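Side-chain contacts in mutual gliding motility protein C (MglC) (Myxococcus xanthus DK 1622, PDB 7CT3), which probably helps control cell polarity in gliding motility as a Roadblock/LC7-domain protein that interacts with its paralog MglB: residues A[5-10]-A[18-23]; A[11-16]-A[106-111]; A[56-61]-A[89-94]. All coordinates share one frame; numbering follows the deposited sequence.

Contact 1: A[5-10]-A[18-23]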
ATOM      1  N   THR A   5     -14.565  14.115 -14.017  1.00 39.23           N
ATOM      2  CA  THR A   5     -15.297  13.010 -14.699  1.00 41.39           C
ATOM      3  C   THR A   5     -14.582  11.677 -14.429  1.00 37.34           C
ATOM      4  O   THR A   5     -15.275  10.664 -14.184  1.00 38.00           O
ATOM      5  CB  THR A   5     -15.474  13.287 -16.199  1.00 43.48           C
ATOM      6  OG1 THR A   5     -16.372  12.293 -16.689  1.00 46.91           O
ATOM      7  CG2 THR A   5     -14.186  13.249 -16.992  1.00 44.31           C
ATOM      8  N   HIS A   6     -13.246  11.674 -14.450  1.00 33.28           N
ATOM      9  CA  HIS A   6     -12.411  10.464 -14.213  1.00 34.76           C
ATOM     10  C   HIS A   6     -12.501  10.054 -12.737  1.00 32.59           C
ATOM     11  O   HIS A   6     -12.619   8.847 -12.474  1.00 30.77           O
ATOM     12  CB  HIS A   6     -10.967  10.705 -14.664  1.00 36.09           C
ATOM     13  CG  HIS A   6     -10.852  11.080 -16.102  1.00 37.86           C
ATOM     14  ND1 HIS A   6     -11.420  10.323 -17.106  1.00 36.20           N
ATOM     15  CD2 HIS A   6     -10.243  12.122 -16.708  1.00 40.25           C
ATOM     16  CE1 HIS A   6     -11.168  10.881 -18.270  1.00 37.91           C
ATOM     17  NE2 HIS A   6     -10.447  11.987 -18.056  1.00 38.64           N
ATOM     18  N   LEU A   7     -12.458  11.027 -11.819  1.00 31.90           N
ATOM     19  CA  LEU A   7     -12.543  10.784 -10.353  1.00 32.17           C
ATOM     20  C   LEU A   7     -13.912  10.172 -10.041  1.00 31.34           C
ATOM     21  O   LEU A   7     -13.967   9.217  -9.246  1.00 29.63           O
ATOM     22  CB  LEU A   7     -12.338  12.093  -9.582  1.00 31.46           C
ATOM     23  CG  LEU A   7     -11.051  12.863  -9.879  1.00 32.50           C
ATOM     24  CD1 LEU A   7     -10.969  14.118  -9.027  1.00 31.42           C
ATOM     25  CD2 LEU A   7      -9.820  11.995  -9.666  1.00 32.44           C
ATOM     26  N   GLU A   8     -14.971  10.691 -10.665  1.00 32.59           N
ATOM     27  CA  GLU A   8     -16.358  10.193 -10.473  1.00 34.84           C
ATOM     28  C   GLU A   8     -16.445   8.748 -10.979  1.00 33.73           C
ATOM     29  O   GLU A   8     -17.063   7.920 -10.285  1.00 34.71           O
ATOM     30  CB  GLU A   8     -17.366  11.106 -11.173  1.00 38.05           C
ATOM     31  CG  GLU A   8     -18.795  10.600 -11.070  1.00 40.51           C
ATOM     32  CD  GLU A   8     -19.849  11.536 -11.629  1.00 45.20           C
ATOM     33  OE1 GLU A   8     -19.480  12.463 -12.374  1.00 48.50           O
ATOM     34  OE2 GLU A   8     -21.038  11.328 -11.317  1.00 56.36           O
ATOM     35  N   SER A   9     -15.842   8.451 -12.133  1.00 33.11           N
ATOM     36  CA  SER A   9     -15.833   7.093 -12.740  1.00 35.82           C
ATOM     37  C   SER A   9     -15.218   6.090 -11.756  1.00 33.71           C
ATOM     38  O   SER A   9     -15.787   4.991 -11.594  1.00 34.12           O
ATOM     39  CB  SER A   9     -15.113   7.087 -14.060  1.00 38.44           C
ATOM     40  OG  SER A   9     -15.000   5.763 -14.559  1.00 40.40           O
ATOM     41  N   VAL A  10     -14.113   6.456 -11.099  1.00 31.59           N
ATOM     42  CA  VAL A  10     -13.429   5.557 -10.122  1.00 31.98           C
ATOM     43  C   VAL A  10     -14.401   5.250  -8.977  1.00 31.73           C
ATOM     44  O   VAL A  10     -14.633   4.063  -8.692  1.00 31.84           O
ATOM     45  CB  VAL A  10     -12.112   6.158  -9.598  1.00 31.56           C
ATOM     46  CG1 VAL A  10     -11.522   5.312  -8.481  1.00 32.23           C
ATOM     47  CG2 VAL A  10     -11.097   6.336 -10.714  1.00 31.33           C
ATOM     48  N   LEU A  18     -14.807   5.978  -0.827  1.00 31.51           N
ATOM     49  CA  LEU A  18     -15.143   7.220  -0.077  1.00 34.40           C
ATOM     50  C   LEU A  18     -14.954   8.420  -1.008  1.00 32.69           C
ATOM     51  O   LEU A  18     -15.826   9.302  -1.045  1.00 32.24           O
ATOM     52  CB  LEU A  18     -14.221   7.353   1.139  1.00 35.33           C
ATOM     53  CG  LEU A  18     -14.643   6.627   2.416  1.00 44.34           C
ATOM     54  CD1 LEU A  18     -15.290   5.287   2.118  1.00 51.04           C
ATOM     55  CD2 LEU A  18     -13.453   6.446   3.341  1.00 48.14           C
ATOM     56  N   ALA A  19     -13.825   8.455  -1.710  1.00 30.69           N
ATOM     57  CA  ALA A  19     -13.370   9.627  -2.482  1.00 30.96           C
ATOM     58  C   ALA A  19     -12.257   9.213  -3.440  1.00 28.45           C
ATOM     59  O   ALA A  19     -11.495   8.275  -3.114  1.00 28.66           O
ATOM     60  CB  ALA A  19     -12.892  10.704  -1.537  1.00 32.50           C
ATOM     61  N   CYS A  20     -12.169   9.911  -4.567  1.00 24.64           N
ATOM     62  CA  CYS A  20     -11.003   9.886  -5.479  1.00 25.90           C
ATOM     63  C   CYS A  20     -10.590  11.334  -5.740  1.00 27.04           C
ATOM     64  O   CYS A  20     -11.468  12.145  -6.083  1.00 28.79           O
ATOM     65  CB  CYS A  20     -11.319   9.143  -6.766  1.00 26.47           C
ATOM     66  SG  CYS A  20      -9.834   8.729  -7.712  1.00 31.50           S
ATOM     67  N   SER A  21      -9.316  11.651  -5.522  1.00 25.44           N
ATOM     68  CA  SER A  21      -8.813  13.046  -5.490  1.00 26.47           C
ATOM     69  C   SER A  21      -7.484  13.146  -6.229  1.00 25.17           C
ATOM     70  O   SER A  21      -6.767  12.138  -6.301  1.00 26.76           O
ATOM     71  CB  SER A  21      -8.678  13.524  -4.075  1.00 27.66           C
ATOM     72  OG  SER A  21      -9.866  13.259  -3.346  1.00 30.11           O
ATOM     73  N   VAL A  22      -7.187  14.336  -6.748  1.00 28.75           N
ATOM     74  CA  VAL A  22      -5.812  14.739  -7.155  1.00 27.12           C
ATOM     75  C   VAL A  22      -5.286  15.706  -6.098  1.00 27.97           C
ATOM     76  O   VAL A  22      -5.945  16.682  -5.740  1.00 26.74           O
ATOM     77  CB  VAL A  22      -5.786  15.323  -8.578  1.00 29.31           C
ATOM     78  CG1 VAL A  22      -4.402  15.825  -8.958  1.00 33.63           C
ATOM     79  CG2 VAL A  22      -6.276  14.300  -9.595  1.00 31.74           C
HETATM   80  N   MSE A  23      -4.090  15.387  -5.602  1.00 27.57           N
HETATM   81  CA  MSE A  23      -3.452  16.090  -4.505  1.00 30.95           C
HETATM   82  C   MSE A  23      -2.062  16.523  -4.971  1.00 30.15           C
HETATM   83  O   MSE A  23      -1.406  15.794  -5.704  1.00 28.37           O
HETATM   84  CB  MSE A  23      -3.391  15.139  -3.305  1.00 36.59           C
HETATM   85  CG  MSE A  23      -2.492  15.576  -2.178  1.00 47.30           C
HETATM   86 SE   MSE A  23      -3.387  16.905  -1.071  1.00 62.33          SE
HETATM   87  CE  MSE A  23      -5.138  16.132  -0.624  1.00 58.88           C
TER
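Leu7 lies with its whole branched end over the peptide carbonyl of Cys20, CB and CD1 each 3.6 Å from Cys20 O, while the second methyl reaches past that oxygen to the thiol: Leu7 CD2 stands 3.8 Å from Cys20 SG. The same CD2 leans along the strand to Val22 CG2 at 4.2 Å, so one methyl spans two residues whose side chains lie on the same side of the strand. Cys20 points its side chain at the helix. Its CB presses on the helix backbone, 3.6 Å from Leu7 O, and with chi1 at -166° SG swings away from its own backbone N into the notch between Leu7 and Val10. There Val10 closes round the sulfur from the other side, CG1 at 3.9 Å from Cys20 SG and CG2 only slightly farther. The thiol is thus held among methyl groups, a purely apolar grip with no hydrogen bond between 5-10 and 18-23. The small side chain of Cys20 is consistent with so close an approach: the CA atoms of Leu7 and Cys20 are 5.2 Å apart, and segments 5-10 and 18-23 run roughly antiparallel, at 150°. Cutting Leu7 back to an alanine would probably leave only CB over the Cys20 carbonyl and open a gap where CD2 had touched the thiol and Val22. Helix 4-13 rests in this way on one face of the antiparallel sheet, with Leu7 also meeting Leu92 and Phe33 on the strands flanking 17-24, and Val10 touching Leu94 and, on helix 102-117, Thr112. Ser21 points to the other face, its hydroxyl hydrogen-bonded to that of Thr32 in strand 29-34.

Contact 2: A[11-16]-A[106-111]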
ATOM      1  N   VAL A  11     -14.960   6.286  -8.351  1.00 32.45           N
ATOM      2  CA  VAL A  11     -15.843   6.130  -7.158  1.00 33.15           C
ATOM      3  C   VAL A  11     -17.058   5.281  -7.558  1.00 34.36           C
ATOM      4  O   VAL A  11     -17.440   4.400  -6.772  1.00 37.79           O
ATOM      5  CB  VAL A  11     -16.233   7.495  -6.564  1.00 33.83           C
ATOM      6  CG1 VAL A  11     -17.285   7.361  -5.474  1.00 36.84           C
ATOM      7  CG2 VAL A  11     -15.009   8.225  -6.030  1.00 34.38           C
ATOM      8  N   ASN A  12     -17.608   5.508  -8.752  1.00 35.36           N
ATOM      9  CA  ASN A  12     -18.816   4.797  -9.252  1.00 39.49           C
ATOM     10  C   ASN A  12     -18.509   3.302  -9.427  1.00 38.78           C
ATOM     11  O   ASN A  12     -19.409   2.493  -9.164  1.00 38.42           O
ATOM     12  CB  ASN A  12     -19.352   5.430 -10.539  1.00 43.32           C
ATOM     13  CG  ASN A  12     -20.058   6.752 -10.312  1.00 47.73           C
ATOM     14  OD1 ASN A  12     -20.379   7.119  -9.182  1.00 51.32           O
ATOM     15  ND2 ASN A  12     -20.324   7.474 -11.390  1.00 52.68           N
ATOM     16  N   GLN A  13     -17.284   2.943  -9.823  1.00 36.96           N
ATOM     17  CA  GLN A  13     -16.910   1.546 -10.178  1.00 38.08           C
ATOM     18  C   GLN A  13     -16.511   0.736  -8.936  1.00 37.58           C
ATOM     19  O   GLN A  13     -16.635  -0.492  -8.986  1.00 40.30           O
ATOM     20  CB  GLN A  13     -15.755   1.535 -11.180  1.00 36.12           C
ATOM     21  CG  GLN A  13     -16.149   1.957 -12.586  1.00 35.21           C
ATOM     22  CD  GLN A  13     -14.969   1.869 -13.522  1.00 35.55           C
ATOM     23  OE1 GLN A  13     -14.522   0.782 -13.883  1.00 39.17           O
ATOM     24  NE2 GLN A  13     -14.444   3.019 -13.909  1.00 34.74           N
ATOM     25  N   VAL A  14     -16.014   1.378  -7.874  1.00 37.45           N
ATOM     26  CA  VAL A  14     -15.365   0.670  -6.729  1.00 37.50           C
ATOM     27  C   VAL A  14     -16.326   0.654  -5.538  1.00 40.44           C
ATOM     28  O   VAL A  14     -16.601   1.741  -4.991  1.00 40.33           O
ATOM     29  CB  VAL A  14     -14.015   1.313  -6.359  1.00 35.77           C
ATOM     30  CG1 VAL A  14     -13.393   0.657  -5.134  1.00 37.77           C
ATOM     31  CG2 VAL A  14     -13.039   1.287  -7.527  1.00 33.99           C
ATOM     32  N   GLU A  15     -16.793  -0.539  -5.149  1.00 42.72           N
ATOM     33  CA  GLU A  15     -17.658  -0.743  -3.957  1.00 46.87           C
ATOM     34  C   GLU A  15     -16.889  -0.263  -2.723  1.00 41.25           C
ATOM     35  O   GLU A  15     -15.727  -0.687  -2.546  1.00 38.96           O
ATOM     36  CB  GLU A  15     -18.078  -2.209  -3.795  1.00 50.61           C
ATOM     37  CG  GLU A  15     -19.005  -2.739  -4.885  1.00 56.74           C
ATOM     38  CD  GLU A  15     -19.870  -1.715  -5.603  1.00 61.87           C
ATOM     39  OE1 GLU A  15     -19.617  -1.468  -6.801  1.00 74.65           O
ATOM     40  OE2 GLU A  15     -20.803  -1.180  -4.971  1.00 72.15           O
ATOM     41  N   GLY A  16     -17.502   0.626  -1.937  1.00 38.36           N
ATOM     42  CA  GLY A  16     -16.953   1.139  -0.668  1.00 39.63           C
ATOM     43  C   GLY A  16     -16.057   2.357  -0.847  1.00 38.01           C
ATOM     44  O   GLY A  16     -15.495   2.803   0.165  1.00 38.26           O
ATOM     45  N   ARG A 106      -7.524  -0.991  -6.834  1.00 26.09           N
ATOM     46  CA  ARG A 106      -6.147  -0.983  -7.395  1.00 26.41           C
ATOM     47  C   ARG A 106      -6.230  -1.055  -8.925  1.00 27.07           C
ATOM     48  O   ARG A 106      -5.547  -0.258  -9.604  1.00 25.16           O
ATOM     49  CB  ARG A 106      -5.333  -2.137  -6.804  1.00 26.83           C
ATOM     50  CG  ARG A 106      -5.036  -1.985  -5.319  1.00 29.26           C
ATOM     51  CD  ARG A 106      -4.203  -3.123  -4.756  1.00 32.76           C
ATOM     52  NE  ARG A 106      -2.944  -3.263  -5.476  1.00 33.12           N
ATOM     53  CZ  ARG A 106      -2.582  -4.306  -6.219  1.00 36.51           C
ATOM     54  NH1 ARG A 106      -3.363  -5.368  -6.333  1.00 42.89           N
ATOM     55  NH2 ARG A 106      -1.415  -4.288  -6.839  1.00 39.78           N
ATOM     56  N   TYR A 107      -7.070  -1.952  -9.447  1.00 26.52           N
ATOM     57  CA  TYR A 107      -7.256  -2.169 -10.904  1.00 27.70           C
ATOM     58  C   TYR A 107      -7.814  -0.892 -11.547  1.00 25.61           C
ATOM     59  O   TYR A 107      -7.240  -0.399 -12.532  1.00 25.19           O
ATOM     60  CB  TYR A 107      -8.147  -3.389 -11.148  1.00 30.74           C
ATOM     61  CG  TYR A 107      -8.669  -3.487 -12.556  1.00 34.00           C
ATOM     62  CD1 TYR A 107      -7.876  -3.971 -13.584  1.00 36.61           C
ATOM     63  CD2 TYR A 107      -9.949  -3.060 -12.864  1.00 34.54           C
ATOM     64  CE1 TYR A 107      -8.349  -4.045 -14.884  1.00 39.66           C
ATOM     65  CE2 TYR A 107     -10.434  -3.123 -14.157  1.00 38.24           C
ATOM     66  CZ  TYR A 107      -9.635  -3.623 -15.169  1.00 39.93           C
ATOM     67  OH  TYR A 107     -10.116  -3.693 -16.444  1.00 44.08           O
ATOM     68  N   VAL A 108      -8.905  -0.353 -11.001  1.00 27.09           N
ATOM     69  CA  VAL A 108      -9.591   0.831 -11.597  1.00 26.91           C
ATOM     70  C   VAL A 108      -8.644   2.043 -11.554  1.00 25.36           C
ATOM     71  O   VAL A 108      -8.594   2.782 -12.549  1.00 27.43           O
ATOM     72  CB  VAL A 108     -10.940   1.114 -10.915  1.00 26.86           C
ATOM     73  CG1 VAL A 108     -11.521   2.441 -11.370  1.00 28.26           C
ATOM     74  CG2 VAL A 108     -11.932  -0.014 -11.169  1.00 29.01           C
ATOM     75  N   LEU A 109      -7.898   2.251 -10.466  1.00 24.56           N
ATOM     76  CA  LEU A 109      -6.984   3.420 -10.400  1.00 25.38           C
ATOM     77  C   LEU A 109      -5.872   3.264 -11.444  1.00 25.23           C
ATOM     78  O   LEU A 109      -5.501   4.283 -12.058  1.00 25.13           O
ATOM     79  CB  LEU A 109      -6.412   3.609  -8.993  1.00 26.29           C
ATOM     80  CG  LEU A 109      -5.993   5.049  -8.703  1.00 27.35           C
ATOM     81  CD1 LEU A 109      -7.215   5.956  -8.624  1.00 29.07           C
ATOM     82  CD2 LEU A 109      -5.168   5.149  -7.434  1.00 27.35           C
ATOM     83  N   ARG A 110      -5.369   2.046 -11.658  1.00 26.96           N
ATOM     84  CA  ARG A 110      -4.311   1.775 -12.671  1.00 27.47           C
ATOM     85  C   ARG A 110      -4.844   2.139 -14.064  1.00 26.08           C
ATOM     86  O   ARG A 110      -4.094   2.751 -14.845  1.00 27.19           O
ATOM     87  CB  ARG A 110      -3.832   0.320 -12.605  1.00 28.12           C
ATOM     88  CG  ARG A 110      -2.679   0.012 -13.550  1.00 32.28           C
ATOM     89  CD  ARG A 110      -2.090  -1.380 -13.377  1.00 37.99           C
ATOM     90  NE  ARG A 110      -3.072  -2.445 -13.560  1.00 47.22           N
ATOM     91  CZ  ARG A 110      -3.481  -2.941 -14.734  1.00 56.00           C
ATOM     92  NH1 ARG A 110      -3.011  -2.474 -15.882  1.00 59.99           N
ATOM     93  NH2 ARG A 110      -4.379  -3.911 -14.754  1.00 59.52           N
ATOM     94  N   VAL A 111      -6.100   1.800 -14.354  1.00 26.21           N
ATOM     95  CA  VAL A 111      -6.767   2.086 -15.657  1.00 29.99           C
ATOM     96  C   VAL A 111      -7.000   3.598 -15.811  1.00 29.29           C
ATOM     97  O   VAL A 111      -6.866   4.100 -16.939  1.00 33.94           O
ATOM     98  CB  VAL A 111      -8.084   1.296 -15.780  1.00 33.12           C
ATOM     99  CG1 VAL A 111      -8.955   1.808 -16.917  1.00 36.91           C
ATOM    100  CG2 VAL A 111      -7.817  -0.195 -15.928  1.00 34.30           C
TER
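In Val108 and Val14 CG1 lies anti to the backbone N (chi1 171° and 176°), which leaves CG2 anti to the carbonyl carbon; Val14 CG2 thereby comes against the flank of Val108, 4.0 Å from both Val108 CB and Val108 CG2. The two valines slide past one another in opposite directions. Gln13, one residue earlier, comes in from a different angle: its chain is extended beyond CG, chi2 -178°, so the amide is carried out across the tip of Val108. The two methyls there meet different ends of the amide, Val108 CG2 lying 3.8 Å from Gln13 OE1 and Val108 CG1 3.9 Å from Gln13 NE2. These are van der Waals contacts, and no hydrogen bond joins 11-16 to 106-111. The amide nitrogen instead has its polar partner back on its own helix, the hydroxyl of Ser9, a bond that helps fix how the amide is turned over the valine. Val108 is therefore gripped by one apolar and one polar side chain, Val14 on the buried side and Gln13 nearer the surface. The nearest CA atoms, those of Gln13 and Val108, are 7.5 Å apart, the side chains fill the space between, and only a small area is buried. Val14 is also where the chain leaves helical geometry, so the contact closes the C-terminal end of helix 4-13 against the side of helix 102-117. Two helices, the first and the last of the chain, side by side on one face of an antiparallel sheet, with a further helix on the opposite face, are the layout of the Roadblock/LC7 domain.

Contact 3: A[56-61]-A[89-94]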
ATOM      1  N   GLN A  56       0.084  11.606   6.399  1.00 32.13           N
ATOM      2  CA  GLN A  56       0.929  10.410   6.139  1.00 33.12           C
ATOM      3  C   GLN A  56       0.785   9.976   4.675  1.00 30.84           C
ATOM      4  O   GLN A  56       1.798   9.539   4.100  1.00 29.19           O
ATOM      5  CB  GLN A  56       0.577   9.293   7.122  1.00 34.09           C
ATOM      6  CG  GLN A  56       0.747   9.691   8.581  1.00 40.10           C
ATOM      7  CD  GLN A  56       2.019  10.469   8.826  1.00 43.96           C
ATOM      8  OE1 GLN A  56       3.118  10.038   8.475  1.00 52.70           O
ATOM      9  NE2 GLN A  56       1.877  11.635   9.438  1.00 46.28           N
ATOM     10  N   LEU A  57      -0.409  10.099   4.085  1.00 31.13           N
ATOM     11  CA  LEU A  57      -0.633   9.813   2.641  1.00 31.79           C
ATOM     12  C   LEU A  57       0.360  10.635   1.814  1.00 30.05           C
ATOM     13  O   LEU A  57       1.046  10.053   0.965  1.00 29.69           O
ATOM     14  CB  LEU A  57      -2.074  10.151   2.237  1.00 33.40           C
ATOM     15  CG  LEU A  57      -3.147   9.195   2.746  1.00 36.60           C
ATOM     16  CD1 LEU A  57      -4.536   9.714   2.415  1.00 36.07           C
ATOM     17  CD2 LEU A  57      -2.955   7.808   2.165  1.00 41.12           C
ATOM     18  N   ARG A  58       0.436  11.945   2.059  1.00 31.36           N
ATOM     19  CA  ARG A  58       1.291  12.859   1.256  1.00 31.01           C
ATOM     20  C   ARG A  58       2.768  12.509   1.501  1.00 28.42           C
ATOM     21  O   ARG A  58       3.555  12.601   0.545  1.00 32.95           O
ATOM     22  CB  ARG A  58       0.973  14.322   1.572  1.00 34.20           C
ATOM     23  CG  ARG A  58       1.555  15.309   0.565  1.00 38.68           C
ATOM     24  CD  ARG A  58       2.264  16.474   1.236  1.00 40.53           C
ATOM     25  NE  ARG A  58       3.403  15.994   2.011  1.00 42.48           N
ATOM     26  CZ  ARG A  58       4.633  15.796   1.536  1.00 41.78           C
ATOM     27  NH1 ARG A  58       4.925  16.063   0.273  1.00 41.97           N
ATOM     28  NH2 ARG A  58       5.575  15.333   2.339  1.00 44.02           N
ATOM     29  N   ASN A  59       3.134  12.109   2.721  1.00 29.90           N
ATOM     30  CA  ASN A  59       4.526  11.700   3.058  1.00 30.34           C
ATOM     31  C   ASN A  59       4.896  10.455   2.239  1.00 29.61           C
ATOM     32  O   ASN A  59       5.945  10.477   1.572  1.00 31.11           O
ATOM     33  CB  ASN A  59       4.713  11.445   4.555  1.00 31.97           C
ATOM     34  CG  ASN A  59       4.654  12.704   5.396  1.00 34.58           C
ATOM     35  OD1 ASN A  59       4.810  13.817   4.892  1.00 38.27           O
ATOM     36  ND2 ASN A  59       4.431  12.535   6.686  1.00 37.90           N
ATOM     37  N   ALA A  60       4.075   9.404   2.296  1.00 28.79           N
ATOM     38  CA  ALA A  60       4.314   8.124   1.586  1.00 29.88           C
ATOM     39  C   ALA A  60       4.246   8.347   0.068  1.00 27.54           C
ATOM     40  O   ALA A  60       5.018   7.693  -0.665  1.00 27.47           O
ATOM     41  CB  ALA A  60       3.328   7.076   2.045  1.00 30.04           C
ATOM     42  N   ALA A  61       3.376   9.252  -0.387  1.00 26.23           N
ATOM     43  CA  ALA A  61       3.176   9.580  -1.821  1.00 27.59           C
ATOM     44  C   ALA A  61       4.498  10.034  -2.457  1.00 26.07           C
ATOM     45  O   ALA A  61       4.696   9.771  -3.656  1.00 27.35           O
ATOM     46  CB  ALA A  61       2.102  10.631  -1.968  1.00 29.45           C
ATOM     47  N   ASP A  89       4.310  17.037  -9.859  1.00 38.31           N
ATOM     48  CA  ASP A  89       3.698  17.912  -8.822  1.00 39.50           C
ATOM     49  C   ASP A  89       2.442  17.283  -8.201  1.00 34.82           C
ATOM     50  O   ASP A  89       2.028  17.782  -7.138  1.00 31.95           O
ATOM     51  CB  ASP A  89       3.330  19.279  -9.405  1.00 44.54           C
ATOM     52  CG  ASP A  89       4.512  20.065  -9.948  1.00 49.65           C
ATOM     53  OD1 ASP A  89       5.610  19.974  -9.356  1.00 51.84           O
ATOM     54  OD2 ASP A  89       4.326  20.760 -10.962  1.00 58.98           O
ATOM     55  N   TYR A  90       1.843  16.253  -8.814  1.00 33.87           N
ATOM     56  CA  TYR A  90       0.491  15.757  -8.438  1.00 30.44           C
ATOM     57  C   TYR A  90       0.438  14.227  -8.373  1.00 28.09           C
ATOM     58  O   TYR A  90       1.084  13.530  -9.192  1.00 28.32           O
ATOM     59  CB  TYR A  90      -0.559  16.267  -9.426  1.00 33.11           C
ATOM     60  CG  TYR A  90      -0.627  17.768  -9.530  1.00 37.61           C
ATOM     61  CD1 TYR A  90      -0.991  18.542  -8.439  1.00 40.02           C
ATOM     62  CD2 TYR A  90      -0.314  18.418 -10.712  1.00 43.47           C
ATOM     63  CE1 TYR A  90      -1.039  19.924  -8.521  1.00 43.91           C
ATOM     64  CE2 TYR A  90      -0.363  19.799 -10.812  1.00 46.23           C
ATOM     65  CZ  TYR A  90      -0.729  20.556  -9.711  1.00 48.20           C
ATOM     66  OH  TYR A  90      -0.781  21.917  -9.797  1.00 54.57           O
ATOM     67  N   PHE A  91      -0.359  13.716  -7.435  1.00 25.97           N
ATOM     68  CA  PHE A  91      -0.705  12.277  -7.346  1.00 25.41           C
ATOM     69  C   PHE A  91      -2.221  12.119  -7.240  1.00 25.75           C
ATOM     70  O   PHE A  91      -2.941  13.058  -6.856  1.00 28.15           O
ATOM     71  CB  PHE A  91       0.027  11.580  -6.200  1.00 26.30           C
ATOM     72  CG  PHE A  91      -0.246  12.093  -4.811  1.00 27.62           C
ATOM     73  CD1 PHE A  91       0.454  13.182  -4.311  1.00 28.24           C
ATOM     74  CD2 PHE A  91      -1.165  11.458  -3.985  1.00 26.81           C
ATOM     75  CE1 PHE A  91       0.225  13.640  -3.024  1.00 29.16           C
ATOM     76  CE2 PHE A  91      -1.383  11.913  -2.692  1.00 29.88           C
ATOM     77  CZ  PHE A  91      -0.688  13.003  -2.216  1.00 30.32           C
ATOM     78  N   LEU A  92      -2.668  10.923  -7.604  1.00 25.25           N
ATOM     79  CA  LEU A  92      -4.079  10.488  -7.611  1.00 25.79           C
ATOM     80  C   LEU A  92      -4.276   9.584  -6.395  1.00 25.76           C
ATOM     81  O   LEU A  92      -3.431   8.694  -6.205  1.00 28.53           O
ATOM     82  CB  LEU A  92      -4.280   9.745  -8.934  1.00 30.21           C
ATOM     83  CG  LEU A  92      -5.693   9.297  -9.272  1.00 31.23           C
ATOM     84  CD1 LEU A  92      -6.643  10.478  -9.366  1.00 30.39           C
ATOM     85  CD2 LEU A  92      -5.673   8.514 -10.574  1.00 34.03           C
ATOM     86  N   VAL A  93      -5.303   9.821  -5.581  1.00 25.46           N
ATOM     87  CA  VAL A  93      -5.563   9.005  -4.356  1.00 26.93           C
ATOM     88  C   VAL A  93      -7.018   8.533  -4.366  1.00 26.12           C
ATOM     89  O   VAL A  93      -7.925   9.368  -4.512  1.00 28.99           O
ATOM     90  CB  VAL A  93      -5.204   9.748  -3.052  1.00 30.30           C
ATOM     91  CG1 VAL A  93      -5.783  11.146  -2.989  1.00 33.81           C
ATOM     92  CG2 VAL A  93      -5.604   8.949  -1.818  1.00 29.64           C
ATOM     93  N   LEU A  94      -7.204   7.220  -4.225  1.00 22.82           N
ATOM     94  CA  LEU A  94      -8.504   6.572  -3.956  1.00 24.37           C
ATOM     95  C   LEU A  94      -8.527   6.131  -2.492  1.00 23.66           C
ATOM     96  O   LEU A  94      -7.578   5.444  -2.062  1.00 23.79           O
ATOM     97  CB  LEU A  94      -8.673   5.380  -4.900  1.00 25.73           C
ATOM     98  CG  LEU A  94      -9.847   4.454  -4.591  1.00 26.79           C
ATOM     99  CD1 LEU A  94     -11.173   5.193  -4.700  1.00 28.01           C
ATOM    100  CD2 LEU A  94      -9.822   3.251  -5.521  1.00 28.79           C
TER
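The ring of Phe91 lies flat beneath the methyl of Ala61, which sits almost exactly over its middle: Ala61 CB is 3.6 Å from the ring centroid and only 7° off the ring normal, a well-formed CH-pi contact. All six ring carbons are nearly equally far from that methyl. The bond from CA to CB of Phe91 already points at the helix, and chi1 of 61° sets CG between the backbone N and the carbonyl carbon, turning the ring under Ala61. Arg58, one helical turn earlier, approaches the far end of the ring obliquely, with Arg58 CA 4.0 Å from Phe91 CZ and Arg58 CG 4.2 Å from Phe91 CE1. Its side chain crosses that of Phe91 at about a right angle, and then bends at chi2 and chi3, leading the guanidinium away from the ring. The charged end is held elsewhere: Arg58 NH2 donates to Asn59 OD1 at 3.1 Å, on a lone pair in the carbonyl plane, although the oxygen lies somewhat out of the guanidinium plane, while NH1 forms a salt bridge to Glu62 and a hydrogen bond to the Phe25 carbonyl. Only the aliphatic part of Arg58 is thus left to pack on the aromatic ring. Farther along, Leu57 CD1 meets Val93 CG2 more loosely, at 4.4 Å. Segment 56-61 and strand residues 90-94 run at 125° to each other, and helix 44-61 lies on the sheet face opposite helices 4-13 and 102-117. Phe91 also meets the ring of Phe25 and touches Met23 of strand 17-24, whereas Leu57 reaches Thr81 and Met83 of strand 79-87 and Val74 of strand 71-75.

In the fold
All three contacts are largely buried, and none has a hydrogen bond between its own two segments. Contacts 1 and 2 share helix 4-13 and lie about 9 Å apart between centres; Val10 CA meets Val108 CG1 where they join. Contact 3 occupies the other sheet face, yet strands 17-24 and 90-97 are neighbours, so contacts 1 and 3 are tied by backbone pairing of Ser21 with Val93 and of Met23 with Phe91. Chemistry follows place: methyls round a thiol under the helix in contact 1, a valine held between a buried valine and a partly exposed glutamine in contact 2, and an aromatic face beneath a methyl in contact 3.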